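Local coordinates for protein predicted acetyltransferase (PDB 3MGD) that binds acetyl-CoA and, as a GNAT-family member, probably transfers its acetyl group to an acceptor, at residues 78-87 / 116-124. Numbering follows the deposited sequence.
Sequences TNKTGRKGYI and RNIHKICLV. With ACO (acetyl coenzyme *a), chain C.
Gly85 bonds to the parallel strand 120-124 through both its N and its O: the N donates to Lys120 O (3.0 Å), and the O receives Cys122 N in a nearly linear approach to the carbonyl. Ile87 N then bonds to Cys122 O at 2.9 Å. Packing is tight on the face of Ile87 and Ile121, where Ile87 CG1 meets Ile121 CG2 at 3.6 Å; the absence of a side chain at Gly85 leaves room for Ile121 CD1, 4.1 Å from Gly85 CA. On the other face Cys122 SG, turned between its own N and carbonyl carbon (chi1 59°), reaches the Tyr86 ring edge, in plane, 3.9 Å from Tyr86 CD1. At Ile87 the strands begin to part, consistent with the GNAT splay: a water bridges Ile87 O and Val124 N near acetyl-CoA, whose CH3 lies 3.5 Å from Ile87 O. The opposite end is loose and wet: one water joins Arg83 O to His119 N, another reaches Lys80 N and His119 NE2. The contact closes the beta-alpha-beta unit of strand 83-92, helix 101-115 and strand 120-124; Leu106, Leu109 and Ala113 of that helix pack on the isoleucine face, strand 61-72 flanks 83-92, and an antiparallel strand of the second subunit continues the sheet beyond 120-124.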
loop_
_atom_site.group_PDB
_atom_site.type_symbol
_atom_site.label_atom_id
_atom_site.label_comp_id
_atom_site.label_asym_id
_atom_site.label_seq_id
_atom_site.Cartn_x
_atom_site.Cartn_y
_atom_site.Cartn_z
ATOM N N THR A 78 -5.138 -14.482 6.331
ATOM C CA THR A 78 -5.404 -14.716 4.913
ATOM C C THR A 78 -4.250 -14.288 4.000
ATOM O O THR A 78 -4.352 -14.362 2.779
ATOM C CB THR A 78 -6.673 -13.982 4.468
ATOM O OG1 THR A 78 -6.548 -12.591 4.782
ATOM C CG2 THR A 78 -7.885 -14.548 5.187
ATOM N N ASN A 79 -3.160 -13.841 4.606
ATOM C CA ASN A 79 -1.968 -13.439 3.884
ATOM C C ASN A 79 -0.824 -13.485 4.880
ATOM O O ASN A 79 -0.429 -12.451 5.406
ATOM C CB ASN A 79 -2.159 -12.010 3.374
ATOM C CG ASN A 79 -1.094 -11.591 2.397
ATOM O OD1 ASN A 79 -0.903 -10.389 2.132
ATOM N ND2 ASN A 79 -0.392 -12.566 1.848
ATOM N N LYS A 80 -0.297 -14.677 5.165
ATOM C CA LYS A 80 0.579 -14.831 6.332
ATOM C C LYS A 80 1.877 -14.010 6.308
ATOM O O LYS A 80 2.430 -13.698 7.360
ATOM C CB LYS A 80 0.902 -16.313 6.587
ATOM C CG LYS A 80 1.724 -16.967 5.494
ATOM C CD LYS A 80 2.081 -18.412 5.883
ATOM C CE LYS A 80 2.954 -19.067 4.812
ATOM N NZ LYS A 80 3.628 -20.316 5.298
ATOM N N THR A 81 2.380 -13.692 5.120
ATOM C CA THR A 81 3.606 -12.895 5.018
ATOM C C THR A 81 3.314 -11.388 5.072
ATOM O O THR A 81 4.216 -10.568 5.321
ATOM C CB THR A 81 4.361 -13.171 3.687
ATOM O OG1 THR A 81 3.581 -12.670 2.601
ATOM C CG2 THR A 81 4.590 -14.655 3.480
ATOM N N GLY A 82 2.066 -11.031 4.808
ATOM C CA GLY A 82 1.670 -9.632 4.737
ATOM C C GLY A 82 2.053 -8.901 3.448
ATOM O O GLY A 82 1.650 -7.751 3.228
ATOM N N ARG A 83 2.828 -9.561 2.597
ATOM C CA ARG A 83 3.310 -8.925 1.377
ATOM C C ARG A 83 2.216 -8.865 0.323
ATOM O O ARG A 83 1.348 -9.738 0.256
ATOM C CB ARG A 83 4.515 -9.672 0.802
ATOM C CG ARG A 83 5.608 -9.990 1.798
ATOM C CD ARG A 83 6.860 -10.431 1.064
ATOM N NE ARG A 83 7.558 -11.505 1.764
ATOM C CZ ARG A 83 7.349 -12.798 1.541
ATOM N NH1 ARG A 83 6.453 -13.186 0.639
ATOM N NH2 ARG A 83 8.032 -13.702 2.230
ATOM N N LYS A 84 2.275 -7.824 -0.506
ATOM C CA LYS A 84 1.376 -7.689 -1.638
ATOM C C LYS A 84 2.145 -7.164 -2.831
ATOM O O LYS A 84 3.160 -6.489 -2.672
ATOM C CB LYS A 84 0.231 -6.718 -1.316
ATOM C CG LYS A 84 -0.846 -7.302 -0.370
ATOM C CD LYS A 84 -2.011 -6.329 -0.192
ATOM C CE LYS A 84 -3.175 -6.960 0.565
ATOM N NZ LYS A 84 -4.285 -5.983 0.748
ATOM N N GLY A 85 1.652 -7.469 -4.025
ATOM C CA GLY A 85 2.207 -6.877 -5.228
ATOM C C GLY A 85 1.305 -5.704 -5.555
ATOM O O GLY A 85 0.086 -5.831 -5.526
ATOM N N TYR A 86 1.902 -4.559 -5.847
ATOM C CA TYR A 86 1.144 -3.351 -6.150
ATOM C C TYR A 86 1.388 -3.028 -7.620
ATOM O O TYR A 86 2.510 -2.718 -8.019
ATOM C CB TYR A 86 1.628 -2.188 -5.272
ATOM C CG TYR A 86 0.976 -0.859 -5.603
ATOM C CD1 TYR A 86 -0.325 -0.583 -5.205
ATOM C CD2 TYR A 86 1.667 0.117 -6.314
ATOM C CE1 TYR A 86 -0.928 0.636 -5.512
ATOM C CE2 TYR A 86 1.076 1.337 -6.627
ATOM C CZ TYR A 86 -0.213 1.589 -6.219
ATOM O OH TYR A 86 -0.793 2.796 -6.534
ATOM N N ILE A 87 0.342 -3.118 -8.430
ATOM C CA ILE A 87 0.504 -2.915 -9.865
ATOM C C ILE A 87 0.360 -1.444 -10.231
ATOM O O ILE A 87 -0.494 -0.735 -9.691
ATOM C CB ILE A 87 -0.464 -3.830 -10.659
ATOM C CG1 ILE A 87 0.038 -5.288 -10.526
ATOM C CG2 ILE A 87 -0.620 -3.349 -12.106
ATOM C CD1 ILE A 87 -0.700 -6.299 -11.370
ATOM N N ARG A 116 7.810 -14.803 -6.209
ATOM C CA ARG A 116 8.225 -14.236 -4.925
ATOM C C ARG A 116 7.282 -14.648 -3.803
ATOM O O ARG A 116 7.270 -14.034 -2.732
ATOM C CB ARG A 116 8.269 -12.711 -5.007
ATOM C CG ARG A 116 9.670 -12.114 -4.991
ATOM C CD ARG A 116 9.666 -10.822 -5.769
ATOM N NE ARG A 116 9.299 -11.100 -7.150
ATOM C CZ ARG A 116 10.103 -10.932 -8.195
ATOM N NH1 ARG A 116 11.323 -10.446 -8.030
ATOM N NH2 ARG A 116 9.671 -11.240 -9.406
ATOM N N ASN A 117 6.489 -15.686 -4.046
ATOM C CA ASN A 117 5.547 -16.191 -3.051
ATOM C C ASN A 117 4.530 -15.153 -2.579
ATOM O O ASN A 117 4.210 -15.058 -1.386
ATOM C CB ASN A 117 6.295 -16.803 -1.858
ATOM C CG ASN A 117 7.054 -18.064 -2.240
ATOM O OD1 ASN A 117 6.679 -18.758 -3.185
ATOM N ND2 ASN A 117 8.121 -18.371 -1.503
ATOM N N ILE A 118 4.017 -14.384 -3.529
ATOM C CA ILE A 118 2.990 -13.389 -3.240
ATOM C C ILE A 118 1.722 -13.790 -3.964
ATOM O O ILE A 118 1.763 -14.168 -5.138
ATOM C CB ILE A 118 3.435 -11.990 -3.693
ATOM C CG1 ILE A 118 4.571 -11.490 -2.797
ATOM C CG2 ILE A 118 2.249 -11.018 -3.709
ATOM C CD1 ILE A 118 5.115 -10.131 -3.198
ATOM N N HIS A 119 0.594 -13.728 -3.266
ATOM C CA HIS A 119 -0.665 -14.172 -3.856
ATOM C C HIS A 119 -1.783 -13.144 -3.742
ATOM O O HIS A 119 -2.920 -13.410 -4.119
ATOM C CB HIS A 119 -1.103 -15.513 -3.258
ATOM C CG HIS A 119 -1.310 -15.481 -1.774
ATOM N ND1 HIS A 119 -2.524 -15.174 -1.202
ATOM C CD2 HIS A 119 -0.459 -15.714 -0.748
ATOM C CE1 HIS A 119 -2.413 -15.219 0.114
ATOM N NE2 HIS A 119 -1.169 -15.544 0.415
ATOM N N LYS A 120 -1.458 -11.968 -3.228
ATOM C CA LYS A 120 -2.423 -10.877 -3.178
ATOM C C LYS A 120 -1.864 -9.687 -3.951
ATOM O O LYS A 120 -0.759 -9.231 -3.667
ATOM C CB LYS A 120 -2.697 -10.459 -1.729
ATOM C CG LYS A 120 -3.357 -11.532 -0.855
ATOM C CD LYS A 120 -4.863 -11.567 -1.053
ATOM C CE LYS A 120 -5.520 -12.669 -0.202
ATOM N NZ LYS A 120 -5.130 -14.035 -0.673
ATOM N N ILE A 121 -2.626 -9.200 -4.928
ATOM C CA ILE A 121 -2.209 -8.058 -5.743
ATOM C C ILE A 121 -3.220 -6.939 -5.578
ATOM O O ILE A 121 -4.403 -7.186 -5.390
ATOM C CB ILE A 121 -2.143 -8.426 -7.227
ATOM C CG1 ILE A 121 -1.484 -9.792 -7.404
ATOM C CG2 ILE A 121 -1.388 -7.359 -8.005
ATOM C CD1 ILE A 121 -0.103 -9.865 -6.827
ATOM N N CYS A 122 -2.760 -5.700 -5.623
ATOM C CA CYS A 122 -3.694 -4.596 -5.521
ATOM C C CYS A 122 -3.239 -3.507 -6.455
ATOM O O CYS A 122 -2.119 -3.551 -6.954
ATOM C CB CYS A 122 -3.775 -4.098 -4.073
ATOM S SG CYS A 122 -2.202 -3.538 -3.380
ATOM N N LEU A 123 -4.117 -2.551 -6.718
ATOM C CA LEU A 123 -3.787 -1.431 -7.596
ATOM C C LEU A 123 -4.819 -0.337 -7.415
ATOM O O LEU A 123 -5.872 -0.563 -6.809
ATOM C CB LEU A 123 -3.758 -1.882 -9.061
ATOM C CG LEU A 123 -5.004 -2.557 -9.649
ATOM C CD1 LEU A 123 -6.151 -1.579 -9.883
ATOM C CD2 LEU A 123 -4.656 -3.261 -10.942
ATOM N N VAL A 124 -4.513 0.846 -7.939
ATOM C CA VAL A 124 -5.483 1.924 -8.030
ATOM C C VAL A 124 -5.896 2.093 -9.493
ATOM O O VAL A 124 -5.070 2.381 -10.361
ATOM C CB VAL A 124 -4.908 3.253 -7.504
ATOM C CG1 VAL A 124 -5.900 4.387 -7.729
ATOM C CG2 VAL A 124 -4.527 3.131 -6.008
HETATM N N1A ACO C . -10.739 -10.050 -27.488
HETATM C C2A ACO C . -11.721 -9.059 -27.387
HETATM N N3A ACO C . -11.413 -7.809 -26.801
HETATM C C4A ACO C . -10.069 -7.566 -26.302
HETATM C C5A ACO C . -9.062 -8.578 -26.406
HETATM C C6A ACO C . -9.368 -9.806 -26.980
HETATM N N6A ACO C . -8.345 -10.827 -27.082
HETATM N N7A ACO C . -7.841 -8.067 -25.842
HETATM C C8A ACO C . -8.089 -6.774 -25.406
HETATM N N9A ACO C . -9.484 -6.458 -25.667
HETATM C C1B ACO C . -10.071 -5.147 -25.452
HETATM C C2B ACO C . -10.676 -5.274 -24.044
HETATM O O2B ACO C . -11.630 -6.239 -23.739
HETATM C C3B ACO C . -10.927 -3.826 -23.685
HETATM O O3B ACO C . -12.140 -3.230 -24.084
HETATM P P3B ACO C . -13.432 -3.177 -23.153
HETATM O O7A ACO C . -14.675 -2.958 -24.083
HETATM O O8A ACO C . -13.314 -2.002 -22.158
HETATM O O9A ACO C . -13.587 -4.472 -22.385
HETATM C C4B ACO C . -9.607 -3.174 -24.226
HETATM O O4B ACO C . -9.354 -3.903 -25.482
HETATM C C5B ACO C . -8.398 -2.871 -23.363
HETATM O O5B ACO C . -7.704 -4.041 -23.008
HETATM P P1A ACO C . -6.162 -4.192 -23.321
HETATM O O1A ACO C . -5.871 -4.192 -24.830
HETATM O O2A ACO C . -5.677 -5.459 -22.623
HETATM O O3A ACO C . -5.494 -2.939 -22.634
HETATM P P2A ACO C . -4.630 -1.842 -23.402
HETATM O O4A ACO C . -5.477 -1.004 -24.418
HETATM O O5A ACO C . -3.399 -2.452 -24.013
HETATM O O6A ACO C . -4.068 -0.885 -22.284
HETATM C CBP ACO C . -4.391 0.826 -20.590
HETATM C CCP ACO C . -4.921 -0.427 -21.273
HETATM C CDP ACO C . -5.221 1.145 -19.357
HETATM C CEP ACO C . -2.963 0.575 -20.236
HETATM C CAP ACO C . -4.507 2.018 -21.597
HETATM O OAP ACO C . -5.825 2.297 -21.932
HETATM C C9P ACO C . -3.717 3.248 -21.221
HETATM O O9P ACO C . -2.498 3.329 -21.382
HETATM N N8P ACO C . -4.473 4.353 -20.670
HETATM C C7P ACO C . -3.793 5.562 -20.208
HETATM C C6P ACO C . -2.929 5.299 -19.030
HETATM C C5P ACO C . -3.671 4.515 -17.970
HETATM O O5P ACO C . -4.820 4.825 -17.652
HETATM N N4P ACO C . -3.011 3.389 -17.403
HETATM C C3P ACO C . -3.517 2.726 -16.226
HETATM C C2P ACO C . -3.247 3.399 -14.905
HETATM S S1P ACO C . -3.757 2.457 -13.488
HETATM C C ACO C . -2.600 1.320 -13.050
HETATM O O ACO C . -1.555 1.245 -13.679
HETATM C CH3 ACO C . -2.913 0.330 -11.997
HETATM O O HOH W 1 -1.285 -16.746 3.435
HETATM O O HOH W 2 0.626 -12.315 -0.654
HETATM O O HOH W 3 -2.076 1.476 -8.934
#